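Local coordinates for uncharacterized protein (Wolinella succinogenes, PDB 3JYG) that is of unknown function but belongs to the 6-pyruvoyl tetrahydropterin synthase family and holds a zinc ion on three histidines, at residues His17-Ser21 with Asp84-Leu89; Trp68-Ile73 with Trp147-Leu152; Leu93-Phe97 with Leu128-Phe132; Ser141-Ala145 with Val166-Glu170. All coordinates share one frame; numbering follows the deposited sequence.

Interaction 1 (His17-Ser21 with Asp84-Leu89); sequences HRVWS and DIDDPL. With ZN (zinc ion), chain G.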
loop_
_atom_site.group_PDB
_atom_site.type_symbol
_atom_site.label_atom_id
_atom_site.label_comp_id
_atom_site.label_asym_id
_atom_site.label_seq_id
_atom_site.Cartn_x
_atom_site.Cartn_y
_atom_site.Cartn_z
ATOM N N HIS A 17 -7.116 18.178 15.763
ATOM C CA HIS A 17 -8.533 18.150 15.532
ATOM C C HIS A 17 -9.197 17.479 16.711
ATOM O O HIS A 17 -8.520 17.054 17.673
ATOM C CB HIS A 17 -8.890 17.465 14.172
ATOM C CG HIS A 17 -8.948 15.956 14.203
ATOM N ND1 HIS A 17 -9.768 15.233 13.361
ATOM C CD2 HIS A 17 -8.281 15.040 14.949
ATOM C CE1 HIS A 17 -9.610 13.941 13.589
ATOM N NE2 HIS A 17 -8.715 13.800 14.552
ATOM N N ARG A 18 -10.521 17.409 16.625
ATOM C CA ARG A 18 -11.274 16.462 17.413
ATOM C C ARG A 18 -12.505 16.031 16.595
ATOM O O ARG A 18 -12.993 16.783 15.753
ATOM C CB ARG A 18 -11.661 17.066 18.778
ATOM C CG ARG A 18 -12.920 17.892 18.788
ATOM C CD ARG A 18 -13.273 18.364 20.209
ATOM N NE ARG A 18 -14.654 18.857 20.279
ATOM C CZ ARG A 18 -15.588 18.384 21.113
ATOM N NH1 ARG A 18 -15.330 17.371 21.963
ATOM N NH2 ARG A 18 -16.794 18.939 21.103
ATOM N N VAL A 19 -12.977 14.826 16.870
ATOM C CA VAL A 19 -14.146 14.255 16.215
ATOM C C VAL A 19 -15.237 14.310 17.257
ATOM O O VAL A 19 -15.311 13.445 18.110
ATOM C CB VAL A 19 -13.889 12.785 15.848
ATOM C CG1 VAL A 19 -15.101 12.189 15.098
ATOM C CG2 VAL A 19 -12.616 12.686 14.993
ATOM N N TRP A 20 -16.062 15.339 17.174
ATOM C CA TRP A 20 -16.891 15.769 18.308
ATOM C C TRP A 20 -18.071 14.797 18.487
ATOM O O TRP A 20 -18.541 14.583 19.585
ATOM C CB TRP A 20 -17.334 17.237 18.119
ATOM C CG TRP A 20 -18.233 17.528 16.903
ATOM C CD1 TRP A 20 -17.852 18.071 15.675
ATOM C CD2 TRP A 20 -19.659 17.310 16.821
ATOM N NE1 TRP A 20 -18.964 18.189 14.857
ATOM C CE2 TRP A 20 -20.076 17.732 15.533
ATOM C CE3 TRP A 20 -20.627 16.802 17.731
ATOM C CZ2 TRP A 20 -21.432 17.651 15.108
ATOM C CZ3 TRP A 20 -21.956 16.736 17.322
ATOM C CH2 TRP A 20 -22.343 17.166 16.022
ATOM N N SER A 21 -18.491 14.196 17.379
ATOM C CA SER A 21 -19.654 13.349 17.332
ATOM C C SER A 21 -19.372 11.854 17.579
ATOM O O SER A 21 -20.273 11.019 17.437
ATOM C CB SER A 21 -20.251 13.485 15.934
ATOM O OG SER A 21 -19.316 13.034 14.956
ATOM N N ASP A 84 -14.851 21.528 12.854
ATOM C CA ASP A 84 -16.177 21.580 12.265
ATOM C C ASP A 84 -16.843 22.905 12.697
ATOM O O ASP A 84 -16.851 23.256 13.877
ATOM C CB ASP A 84 -16.957 20.304 12.696
ATOM C CG ASP A 84 -18.358 20.173 12.059
ATOM O OD1 ASP A 84 -18.874 21.089 11.411
ATOM O OD2 ASP A 84 -18.969 19.098 12.228
ATOM N N ILE A 85 -17.332 23.680 11.717
ATOM C CA ILE A 85 -18.246 24.799 12.014
ATOM C C ILE A 85 -19.328 24.414 13.049
ATOM O O ILE A 85 -19.723 25.240 13.851
ATOM C CB ILE A 85 -18.891 25.410 10.712
ATOM C CG1 ILE A 85 -19.627 26.732 10.958
ATOM C CG2 ILE A 85 -19.780 24.388 9.924
ATOM C CD1 ILE A 85 -18.693 27.901 11.375
ATOM N N ASP A 86 -19.814 23.188 13.020
ATOM C CA ASP A 86 -20.879 22.818 13.937
ATOM C C ASP A 86 -20.444 22.056 15.138
ATOM O O ASP A 86 -21.254 21.454 15.786
ATOM C CB ASP A 86 -21.949 22.016 13.217
ATOM C CG ASP A 86 -22.933 22.913 12.464
ATOM O OD1 ASP A 86 -22.991 24.136 12.759
ATOM O OD2 ASP A 86 -23.627 22.401 11.576
ATOM N N ASP A 87 -19.147 22.013 15.394
ATOM C CA ASP A 87 -18.652 21.483 16.654
ATOM C C ASP A 87 -19.281 22.307 17.776
ATOM O O ASP A 87 -19.238 23.525 17.738
ATOM C CB ASP A 87 -17.103 21.582 16.666
ATOM C CG ASP A 87 -16.468 20.892 17.871
ATOM O OD1 ASP A 87 -17.059 20.929 18.987
ATOM O OD2 ASP A 87 -15.370 20.312 17.694
ATOM N N PRO A 88 -19.850 21.646 18.804
ATOM C CA PRO A 88 -20.473 22.359 19.937
ATOM C C PRO A 88 -19.484 23.244 20.698
ATOM O O PRO A 88 -19.898 24.176 21.415
ATOM C CB PRO A 88 -20.896 21.227 20.868
ATOM C CG PRO A 88 -21.029 20.045 19.980
ATOM C CD PRO A 88 -20.026 20.181 18.907
ATOM N N LEU A 89 -18.196 22.931 20.591
ATOM C CA LEU A 89 -17.180 23.772 21.199
ATOM C C LEU A 89 -16.768 24.958 20.348
ATOM O O LEU A 89 -15.949 25.775 20.798
ATOM C CB LEU A 89 -15.913 22.949 21.493
ATOM C CG LEU A 89 -15.877 22.039 22.698
ATOM C CD1 LEU A 89 -14.482 21.358 22.758
ATOM C CD2 LEU A 89 -16.196 22.800 24.007
HETATM ZN ZN ZN G . -8.151 11.757 15.564
HETATM O O HOH W 1 -14.481 19.759 15.078
HETATM O O HOH W 2 -9.059 10.732 13.479
HETATM O O HOH W 3 -7.924 9.538 16.398
#
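Trp20 and Asp87 bring the two segments closest, their CA atoms 6.2 Å apart, where the loop after strand 3-17 meets a type I beta turn from Asp84 to Asp87. Asp84 OD1 accepts from Asp86 N in an Asx turn. Both loops leave neighbouring parallel strands of the sheet in this 6-pyruvoyl tetrahydropterin synthase fold. Arg18 pairs NE and NH2 with the two oxygens of Asp87 in a salt bridge, NE to OD2 (3.1 Å) and NH2 to OD1 (2.9 Å), the flat groups 31° apart. Asp87 OD1 takes two donors, Arg18 NH2 and the capping Leu89 N, from opposite faces of its plane. Leu89 CD1 lies over one guanidinium face, and NH1 turns to the carbonyl of Arg37. Trp20 CG lies between its backbone N and carbonyl carbon (chi1 63°), which sets the indole against Asp87 CA and Pro88 CD; both make CH-pi contacts over one face, CA 3.8 Å from the centroid of the five-membered ring. At the end of strand 3-17, His17 NE2 binds zinc together with His40 and His42. At the indole edge of Trp20, NE1 donates almost straight (177°) to Asp84 OD2 at 2.8 Å, meeting that oxygen from above the carboxylate plane.

Interaction 2 (Trp68-Ile73 with Trp147-Leu152); sequences WFKRFI and WLLELL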
loop_
_atom_site.group_PDB
_atom_site.type_symbol
_atom_site.label_atom_id
_atom_site.label_comp_id
_atom_site.label_asym_id
_atom_site.label_seq_id
_atom_site.Cartn_x
_atom_site.Cartn_y
_atom_site.Cartn_z
ATOM N N TRP A 68 0.360 22.283 -7.297
ATOM C CA TRP A 68 -0.671 23.191 -6.767
ATOM C C TRP A 68 -1.417 22.580 -5.573
ATOM O O TRP A 68 -1.957 23.306 -4.713
ATOM C CB TRP A 68 -1.701 23.566 -7.839
ATOM C CG TRP A 68 -2.516 22.380 -8.226
ATOM C CD1 TRP A 68 -2.165 21.423 -9.130
ATOM C CD2 TRP A 68 -3.778 21.969 -7.674
ATOM N NE1 TRP A 68 -3.124 20.448 -9.185
ATOM C CE2 TRP A 68 -4.131 20.757 -8.311
ATOM C CE3 TRP A 68 -4.636 22.497 -6.705
ATOM C CZ2 TRP A 68 -5.322 20.072 -8.028
ATOM C CZ3 TRP A 68 -5.803 21.809 -6.409
ATOM C CH2 TRP A 68 -6.134 20.602 -7.079
ATOM N N PHE A 69 -1.496 21.254 -5.558
ATOM C CA PHE A 69 -2.227 20.579 -4.504
ATOM C C PHE A 69 -1.311 20.460 -3.300
ATOM O O PHE A 69 -1.765 20.635 -2.176
ATOM C CB PHE A 69 -2.728 19.215 -4.967
ATOM C CG PHE A 69 -3.455 18.438 -3.896
ATOM C CD1 PHE A 69 -4.761 18.754 -3.559
ATOM C CD2 PHE A 69 -2.848 17.359 -3.267
ATOM C CE1 PHE A 69 -5.437 18.040 -2.612
ATOM C CE2 PHE A 69 -3.519 16.622 -2.317
ATOM C CZ PHE A 69 -4.821 16.961 -1.978
ATOM N N LYS A 70 -0.014 20.204 -3.556
ATOM C CA LYS A 70 1.027 20.275 -2.542
ATOM C C LYS A 70 0.997 21.625 -1.820
ATOM O O LYS A 70 1.033 21.681 -0.601
ATOM C CB LYS A 70 2.426 20.072 -3.160
ATOM C CG LYS A 70 3.480 19.782 -2.117
ATOM C CD LYS A 70 4.805 19.219 -2.698
ATOM C CE LYS A 70 5.609 18.547 -1.575
ATOM N NZ LYS A 70 5.996 19.527 -0.525
ATOM N N ARG A 71 0.915 22.703 -2.593
ATOM C CA ARG A 71 0.931 24.051 -2.051
ATOM C C ARG A 71 -0.262 24.257 -1.128
ATOM O O ARG A 71 -0.111 24.778 -0.036
ATOM C CB ARG A 71 0.932 25.082 -3.171
ATOM C CG ARG A 71 1.524 26.449 -2.737
ATOM C CD ARG A 71 1.622 27.417 -3.931
ATOM N NE ARG A 71 0.335 27.430 -4.609
ATOM C CZ ARG A 71 0.053 28.062 -5.746
ATOM N NH1 ARG A 71 0.972 28.794 -6.376
ATOM N NH2 ARG A 71 -1.170 27.954 -6.248
ATOM N N PHE A 72 -1.434 23.854 -1.588
ATOM C CA PHE A 72 -2.640 23.842 -0.770
ATOM C C PHE A 72 -2.501 23.118 0.595
ATOM O O PHE A 72 -2.752 23.713 1.639
ATOM C CB PHE A 72 -3.829 23.290 -1.567
ATOM C CG PHE A 72 -5.076 23.169 -0.742
ATOM C CD1 PHE A 72 -5.845 24.299 -0.453
ATOM C CD2 PHE A 72 -5.448 21.952 -0.186
ATOM C CE1 PHE A 72 -6.996 24.214 0.334
ATOM C CE2 PHE A 72 -6.604 21.868 0.627
ATOM C CZ PHE A 72 -7.374 23.008 0.877
ATOM N N ILE A 73 -2.053 21.878 0.596
ATOM C CA ILE A 73 -1.787 21.164 1.839
ATOM C C ILE A 73 -0.808 21.950 2.726
ATOM O O ILE A 73 -1.047 22.095 3.935
ATOM C CB ILE A 73 -1.217 19.729 1.554
ATOM C CG1 ILE A 73 -2.237 18.850 0.796
ATOM C CG2 ILE A 73 -0.720 19.029 2.843
ATOM C CD1 ILE A 73 -3.537 18.611 1.486
ATOM N N TRP A 147 -13.475 15.204 1.077
ATOM C CA TRP A 147 -13.365 16.610 0.818
ATOM C C TRP A 147 -12.235 16.863 -0.198
ATOM O O TRP A 147 -12.381 17.598 -1.199
ATOM C CB TRP A 147 -13.028 17.299 2.167
ATOM C CG TRP A 147 -12.829 18.758 2.028
ATOM C CD1 TRP A 147 -13.641 19.652 1.352
ATOM C CD2 TRP A 147 -11.734 19.514 2.546
ATOM N NE1 TRP A 147 -13.074 20.934 1.405
ATOM C CE2 TRP A 147 -11.915 20.866 2.138
ATOM C CE3 TRP A 147 -10.619 19.186 3.333
ATOM C CZ2 TRP A 147 -11.044 21.876 2.516
ATOM C CZ3 TRP A 147 -9.727 20.195 3.688
ATOM C CH2 TRP A 147 -9.948 21.526 3.273
ATOM N N LEU A 148 -11.096 16.192 0.018
ATOM C CA LEU A 148 -9.963 16.401 -0.890
ATOM C C LEU A 148 -10.221 15.754 -2.240
ATOM O O LEU A 148 -9.822 16.296 -3.280
ATOM C CB LEU A 148 -8.644 15.905 -0.254
ATOM C CG LEU A 148 -8.222 16.583 1.051
ATOM C CD1 LEU A 148 -7.055 15.817 1.686
ATOM C CD2 LEU A 148 -7.865 18.070 0.873
ATOM N N LEU A 149 -10.878 14.594 -2.247
ATOM C CA LEU A 149 -11.398 14.049 -3.504
ATOM C C LEU A 149 -12.284 15.080 -4.269
ATOM O O LEU A 149 -12.073 15.318 -5.478
ATOM C CB LEU A 149 -12.160 12.712 -3.269
ATOM C CG LEU A 149 -12.770 12.066 -4.517
ATOM C CD1 LEU A 149 -11.754 11.693 -5.574
ATOM C CD2 LEU A 149 -13.561 10.820 -4.100
ATOM N N GLU A 150 -13.239 15.720 -3.578
ATOM C CA GLU A 150 -14.079 16.724 -4.265
ATOM C C GLU A 150 -13.234 17.835 -4.842
ATOM O O GLU A 150 -13.448 18.283 -5.981
ATOM C CB GLU A 150 -15.085 17.391 -3.335
ATOM C CG GLU A 150 -16.089 16.497 -2.759
ATOM C CD GLU A 150 -17.336 17.280 -2.287
ATOM O OE1 GLU A 150 -17.188 18.383 -1.706
ATOM O OE2 GLU A 150 -18.457 16.787 -2.507
ATOM N N LEU A 151 -12.277 18.304 -4.041
ATOM C CA LEU A 151 -11.438 19.393 -4.441
ATOM C C LEU A 151 -10.650 19.025 -5.740
ATOM O O LEU A 151 -10.593 19.796 -6.709
ATOM C CB LEU A 151 -10.513 19.752 -3.264
ATOM C CG LEU A 151 -9.429 20.805 -3.491
ATOM C CD1 LEU A 151 -10.083 22.048 -4.110
ATOM C CD2 LEU A 151 -8.825 21.149 -2.145
ATOM N N LEU A 152 -10.076 17.824 -5.755
ATOM C CA LEU A 152 -9.271 17.363 -6.879
ATOM C C LEU A 152 -10.159 17.121 -8.079
ATOM O O LEU A 152 -9.821 17.528 -9.181
ATOM C CB LEU A 152 -8.496 16.085 -6.518
ATOM C CG LEU A 152 -7.357 16.283 -5.506
ATOM C CD1 LEU A 152 -7.107 15.007 -4.741
ATOM C CD2 LEU A 152 -6.076 16.735 -6.235
#
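Trp68 opens the contact with the six-membered part of its indole, whose CZ2 lies 3.9 Å from Leu152 CD2. Its CG sits between backbone N and carbonyl carbon (chi1 68°), a torsion that lays the indole alongside Phe69 with Phe69 CB over one ring face. The same leucine methyl serves Phe69: Leu152 CD2 stands over the phenyl face, 3.9 Å from the centroid of the Phe69 ring, while Ile73 CG1 covers the opposite face. One turn on, Leu151 CD2 meets the face of Phe72, 3.6 Å from Phe72 CE2, and Trp147 CH2 lies at its edge, 3.8 Å from Phe72 CZ. The Phe72 and Trp147 rings are inclined at 66°. The helical segments run roughly antiparallel, at 141°, with axes 12.4 Å apart, a spacing bridged by large aromatic side chains against leucines. Phe69 and Leu148 both reach Val46 of strand 40-52, which places the helix pair on the sheet of this 6-pyruvoyl tetrahydropterin synthase family fold. Trp147 NE1 bonds to Glu108 O and Trp68 NE1 weakly to His65 O, both outside the segments. Between the segments the side chains meet carbon to carbon, so shape and burial rather than directional polar bonds hold the two helices.

Interaction 3 (Leu93-Phe97 with Leu128-Phe132); sequences LLPHF and LYESF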
loop_
_atom_site.group_PDB
_atom_site.type_symbol
_atom_site.label_atom_id
_atom_site.label_comp_id
_atom_site.label_asym_id
_atom_site.label_seq_id
_atom_site.Cartn_x
_atom_site.Cartn_y
_atom_site.Cartn_z
ATOM N N LEU A 93 -14.039 27.692 21.822
ATOM C CA LEU A 93 -12.679 27.763 21.303
ATOM C C LEU A 93 -12.448 28.943 20.423
ATOM O O LEU A 93 -11.328 29.403 20.352
ATOM C CB LEU A 93 -12.301 26.480 20.547
ATOM C CG LEU A 93 -12.261 25.176 21.349
ATOM C CD1 LEU A 93 -12.200 23.970 20.375
ATOM C CD2 LEU A 93 -11.110 25.159 22.291
ATOM N N LEU A 94 -13.495 29.437 19.759
ATOM C CA LEU A 94 -13.433 30.709 19.001
ATOM C C LEU A 94 -14.452 31.771 19.489
ATOM O O LEU A 94 -15.333 32.180 18.724
ATOM C CB LEU A 94 -13.615 30.459 17.483
ATOM C CG LEU A 94 -12.548 29.632 16.748
ATOM C CD1 LEU A 94 -12.948 28.135 16.868
ATOM C CD2 LEU A 94 -12.400 30.071 15.264
ATOM N N PRO A 95 -14.324 32.222 20.766
ATOM C CA PRO A 95 -15.315 33.111 21.377
ATOM C C PRO A 95 -15.528 34.445 20.654
ATOM O O PRO A 95 -16.657 34.955 20.656
ATOM C CB PRO A 95 -14.765 33.311 22.811
ATOM C CG PRO A 95 -13.282 33.121 22.695
ATOM C CD PRO A 95 -13.226 31.918 21.725
ATOM N N HIS A 96 -14.492 34.977 19.989
ATOM C CA HIS A 96 -14.605 36.221 19.238
ATOM C C HIS A 96 -15.421 36.082 17.975
ATOM O O HIS A 96 -15.692 37.079 17.321
ATOM C CB HIS A 96 -13.211 36.772 18.872
ATOM C CG HIS A 96 -12.395 37.172 20.059
ATOM N ND1 HIS A 96 -11.746 36.252 20.859
ATOM C CD2 HIS A 96 -12.144 38.388 20.602
ATOM C CE1 HIS A 96 -11.113 36.885 21.831
ATOM N NE2 HIS A 96 -11.331 38.183 21.693
ATOM N N PHE A 97 -15.757 34.840 17.606
ATOM C CA PHE A 97 -16.472 34.530 16.372
ATOM C C PHE A 97 -17.631 33.577 16.703
ATOM O O PHE A 97 -17.986 32.706 15.903
ATOM C CB PHE A 97 -15.512 33.880 15.341
ATOM C CG PHE A 97 -14.397 34.797 14.884
ATOM C CD1 PHE A 97 -13.165 34.805 15.546
ATOM C CD2 PHE A 97 -14.604 35.678 13.825
ATOM C CE1 PHE A 97 -12.149 35.676 15.160
ATOM C CE2 PHE A 97 -13.605 36.533 13.415
ATOM C CZ PHE A 97 -12.364 36.538 14.079
ATOM N N LEU A 128 -3.691 32.153 18.089
ATOM C CA LEU A 128 -4.770 31.207 18.286
ATOM C C LEU A 128 -5.663 31.213 17.051
ATOM O O LEU A 128 -5.937 30.134 16.465
ATOM C CB LEU A 128 -5.562 31.576 19.553
ATOM C CG LEU A 128 -6.943 30.969 19.714
ATOM C CD1 LEU A 128 -6.865 29.449 19.710
ATOM C CD2 LEU A 128 -7.572 31.444 21.042
ATOM N N TYR A 129 -6.135 32.400 16.643
ATOM C CA TYR A 129 -7.036 32.472 15.453
ATOM C C TYR A 129 -6.389 32.152 14.093
ATOM O O TYR A 129 -7.091 31.638 13.176
ATOM C CB TYR A 129 -7.846 33.780 15.422
ATOM C CG TYR A 129 -8.864 33.827 16.549
ATOM C CD1 TYR A 129 -9.986 32.982 16.542
ATOM C CD2 TYR A 129 -8.702 34.684 17.643
ATOM C CE1 TYR A 129 -10.919 33.007 17.566
ATOM C CE2 TYR A 129 -9.646 34.706 18.697
ATOM C CZ TYR A 129 -10.763 33.875 18.632
ATOM O OH TYR A 129 -11.705 33.852 19.643
ATOM N N GLU A 130 -5.081 32.410 13.951
ATOM C CA GLU A 130 -4.344 31.929 12.776
ATOM C C GLU A 130 -4.339 30.399 12.666
ATOM O O GLU A 130 -4.215 29.876 11.557
ATOM C CB GLU A 130 -2.909 32.477 12.674
ATOM C CG GLU A 130 -2.873 34.011 12.547
ATOM C CD GLU A 130 -2.659 34.541 11.117
ATOM O OE1 GLU A 130 -3.126 33.929 10.124
ATOM O OE2 GLU A 130 -1.995 35.602 10.990
ATOM N N SER A 131 -4.495 29.691 13.790
ATOM C CA SER A 131 -4.477 28.199 13.757
ATOM C C SER A 131 -5.655 27.552 13.030
ATOM O O SER A 131 -5.524 26.496 12.456
ATOM C CB SER A 131 -4.467 27.617 15.153
ATOM O OG SER A 131 -3.565 28.281 15.988
ATOM N N PHE A 132 -6.831 28.165 13.059
ATOM C CA PHE A 132 -8.041 27.404 12.702
ATOM C C PHE A 132 -8.361 27.327 11.225
ATOM O O PHE A 132 -8.280 28.342 10.515
ATOM C CB PHE A 132 -9.255 27.978 13.425
ATOM C CG PHE A 132 -9.246 27.718 14.882
ATOM C CD1 PHE A 132 -9.430 26.419 15.377
ATOM C CD2 PHE A 132 -9.028 28.779 15.799
ATOM C CE1 PHE A 132 -9.405 26.178 16.739
ATOM C CE2 PHE A 132 -9.023 28.517 17.169
ATOM C CZ PHE A 132 -9.224 27.251 17.632
#
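An aromatic cluster of His96, Phe97 and Tyr129 joins the loop after helix 90-93 to the end of helix 123-131, in a peripheral part of the 6-pyruvoyl tetrahydropterin synthase fold. Tyr129 is its centre, pointing its ring from the helix into the short 3-10 turn at Pro95 and His96. The phenol OH and His96 ND1 share a hydrogen bond of 2.7 Å, in which either may be the donor; the oxygen lies in the plane of the imidazole, at its edge. Pro95 CD packs close to the same oxygen, at 3.2 Å from Tyr129 OH. Phe97 turns its edge to a face of the tyrosine in a T-shaped (edge-to-face) stack, with ring centroids 5.1 Å apart, planes at 69° and CD1 of Phe97 3.5 Å from CE1 of Tyr129. Leu94 lies between Tyr129 of the helix and Phe132, which begins strand 132-135, and touches both. Its CB meets the Tyr129 rim near the ring plane, 3.7 Å from CE1. With CG beside the backbone N (chi1 -64°), Leu94 sets CD1 almost directly over the centre of the Phe132 ring, 3.8 Å from the centroid, with CD2 beside the rim at Phe132 CD2. Beyond the contact, Val113 touches Leu94, Phe97 and Tyr129, and Ile83 touches Leu93, Leu94 and Phe132, so the contact as a whole joins the ends of helices 90-93 and 123-131 to strands 110-113 and 80-84.

Interaction 4 (Ser141-Ala145 with Val166-Glu170); sequences SESIA and VEFLE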
loop_
_atom_site.group_PDB
_atom_site.type_symbol
_atom_site.label_atom_id
_atom_site.label_comp_id
_atom_site.label_asym_id
_atom_site.label_seq_id
_atom_site.Cartn_x
_atom_site.Cartn_y
_atom_site.Cartn_z
ATOM N N SER A 141 -11.028 11.029 9.304
ATOM C CA SER A 141 -10.258 10.595 8.139
ATOM C C SER A 141 -11.071 10.449 6.887
ATOM O O SER A 141 -10.653 10.903 5.851
ATOM C CB SER A 141 -9.581 9.264 8.437
ATOM O OG SER A 141 -8.661 9.536 9.479
ATOM N N GLU A 142 -12.218 9.771 6.976
ATOM C CA GLU A 142 -13.114 9.598 5.793
ATOM C C GLU A 142 -13.661 10.923 5.272
ATOM O O GLU A 142 -13.795 11.114 4.065
ATOM C CB GLU A 142 -14.305 8.662 6.100
ATOM C CG GLU A 142 -13.923 7.284 6.653
ATOM C CD GLU A 142 -13.896 7.240 8.184
ATOM O OE1 GLU A 142 -13.228 8.101 8.839
ATOM O OE2 GLU A 142 -14.538 6.326 8.748
ATOM N N SER A 143 -13.973 11.860 6.169
ATOM C CA SER A 143 -14.553 13.123 5.696
ATOM C C SER A 143 -13.481 13.963 5.030
ATOM O O SER A 143 -13.744 14.639 4.018
ATOM C CB SER A 143 -15.198 13.896 6.849
ATOM O OG SER A 143 -16.284 13.153 7.366
ATOM N N ILE A 144 -12.277 13.941 5.595
ATOM C CA ILE A 144 -11.137 14.640 4.955
ATOM C C ILE A 144 -10.786 14.111 3.548
ATOM O O ILE A 144 -10.585 14.904 2.586
ATOM C CB ILE A 144 -9.913 14.640 5.912
ATOM C CG1 ILE A 144 -10.250 15.541 7.129
ATOM C CG2 ILE A 144 -8.608 15.123 5.207
ATOM C CD1 ILE A 144 -9.236 15.391 8.347
ATOM N N ALA A 145 -10.700 12.787 3.438
ATOM C CA ALA A 145 -10.474 12.106 2.164
ATOM C C ALA A 145 -11.556 12.493 1.125
ATOM O O ALA A 145 -11.202 12.860 0.014
ATOM C CB ALA A 145 -10.461 10.594 2.355
ATOM N N VAL A 166 -8.811 8.904 -3.394
ATOM C CA VAL A 166 -7.899 9.587 -2.479
ATOM C C VAL A 166 -7.843 8.780 -1.196
ATOM O O VAL A 166 -8.869 8.319 -0.708
ATOM C CB VAL A 166 -8.463 10.953 -2.144
ATOM C CG1 VAL A 166 -7.709 11.605 -0.976
ATOM C CG2 VAL A 166 -8.427 11.825 -3.370
ATOM N N GLU A 167 -6.649 8.574 -0.675
ATOM C CA GLU A 167 -6.485 7.935 0.619
ATOM C C GLU A 167 -6.089 9.001 1.636
ATOM O O GLU A 167 -5.344 9.946 1.329
ATOM C CB GLU A 167 -5.380 6.863 0.599
ATOM C CG GLU A 167 -5.607 5.733 -0.402
ATOM C CD GLU A 167 -4.483 4.703 -0.349
ATOM O OE1 GLU A 167 -3.746 4.595 -1.361
ATOM O OE2 GLU A 167 -4.313 4.060 0.721
ATOM N N PHE A 168 -6.582 8.837 2.847
ATOM C CA PHE A 168 -6.101 9.671 3.951
ATOM C C PHE A 168 -5.720 8.794 5.150
ATOM O O PHE A 168 -6.576 8.083 5.717
ATOM C CB PHE A 168 -7.093 10.781 4.293
ATOM C CG PHE A 168 -6.575 11.726 5.347
ATOM C CD1 PHE A 168 -5.629 12.713 5.018
ATOM C CD2 PHE A 168 -6.969 11.580 6.674
ATOM C CE1 PHE A 168 -5.095 13.575 6.024
ATOM C CE2 PHE A 168 -6.424 12.432 7.689
ATOM C CZ PHE A 168 -5.522 13.446 7.340
ATOM N N LEU A 169 -4.418 8.800 5.468
ATOM C CA LEU A 169 -3.878 8.046 6.591
ATOM C C LEU A 169 -3.902 8.943 7.843
ATOM O O LEU A 169 -3.309 10.035 7.884
ATOM C CB LEU A 169 -2.456 7.506 6.279
ATOM C CG LEU A 169 -2.135 6.426 5.228
ATOM C CD1 LEU A 169 -2.623 6.796 3.864
ATOM C CD2 LEU A 169 -0.614 6.135 5.123
ATOM N N GLU A 170 -4.664 8.499 8.837
ATOM C CA GLU A 170 -4.811 9.192 10.092
ATOM C C GLU A 170 -3.605 8.826 11.010
ATOM O O GLU A 170 -3.119 9.645 11.812
ATOM C CB GLU A 170 -6.095 8.689 10.737
ATOM C CG GLU A 170 -6.416 9.276 12.059
ATOM C CD GLU A 170 -7.546 8.521 12.711
ATOM O OE1 GLU A 170 -8.644 8.432 12.078
ATOM O OE2 GLU A 170 -7.330 8.023 13.836
HETATM O O HOH W 4 -11.777 8.990 11.895
#
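Ile144 and Phe168 form the main apolar contact of this helix-on-sheet junction, in which the first turn of helix 141-155 lies across strand 162-169 of the 6-pyruvoyl tetrahydropterin synthase fold. The short axes pass 7.6 Å apart at an angle of 143°. Ile144 CG2 stands over the centre of the Phe168 ring, 3.8 Å from the centroid and 9° off the normal, a well-centred CH-pi contact. With CG anti to the backbone N (chi1 -175°), the phenyl group extends beside Ser141, whose CB lies at the ring edge and whose CA comes within 3.7 Å of Phe168 CD2. At Ala145 the backbones come to 5.3 Å between its CA and that of Phe168, and its CB lies 3.9 Å from Phe168 CB. Val166 CG1 packs against Ala145 O at 3.8 Å. These residues are buried between the helix and the sheet.

The polar contacts gather at the corner where the chain turns at Glu170, close to the zinc ion held by His17, His40 and His42. Glu170 also packs on His42 and on Phe63 of the second subunit, placing this end of the junction near both the metal site and a subunit boundary. Water 4 donates to Glu170 OE1 and accepts a weak bond from Ser141 N. The same carboxylate oxygen receives the Ser141 hydroxyl: OG donates to the anti lone pair of Glu170 OE1 over 2.8 Å.

Overall arrangement
Interactions 2 and 4 pack helices against the mixed sheet, interaction 1 joins two loops that leave adjacent strands, and interaction 3 joins a loop to a helix end over the sheet. Interactions 2 and 4 share helix 141-155, have centres 12 Å apart and touch where Leu149 and Leu152 meet Val166, forming a continuous helix-sheet core. Interactions 1 and 3, centres 13 Å apart, adjoin in sequence through helix 90-93. Along the chain, interaction 1 closes before 3 opens, and 3 before 4; interaction 2 alternates with 1 and 4 and spans 3. His17 of interaction 1 binds the zinc and Glu170 of interaction 4 lies close to it; these two contacts, centres 17 Å apart, also both touch the second subunit.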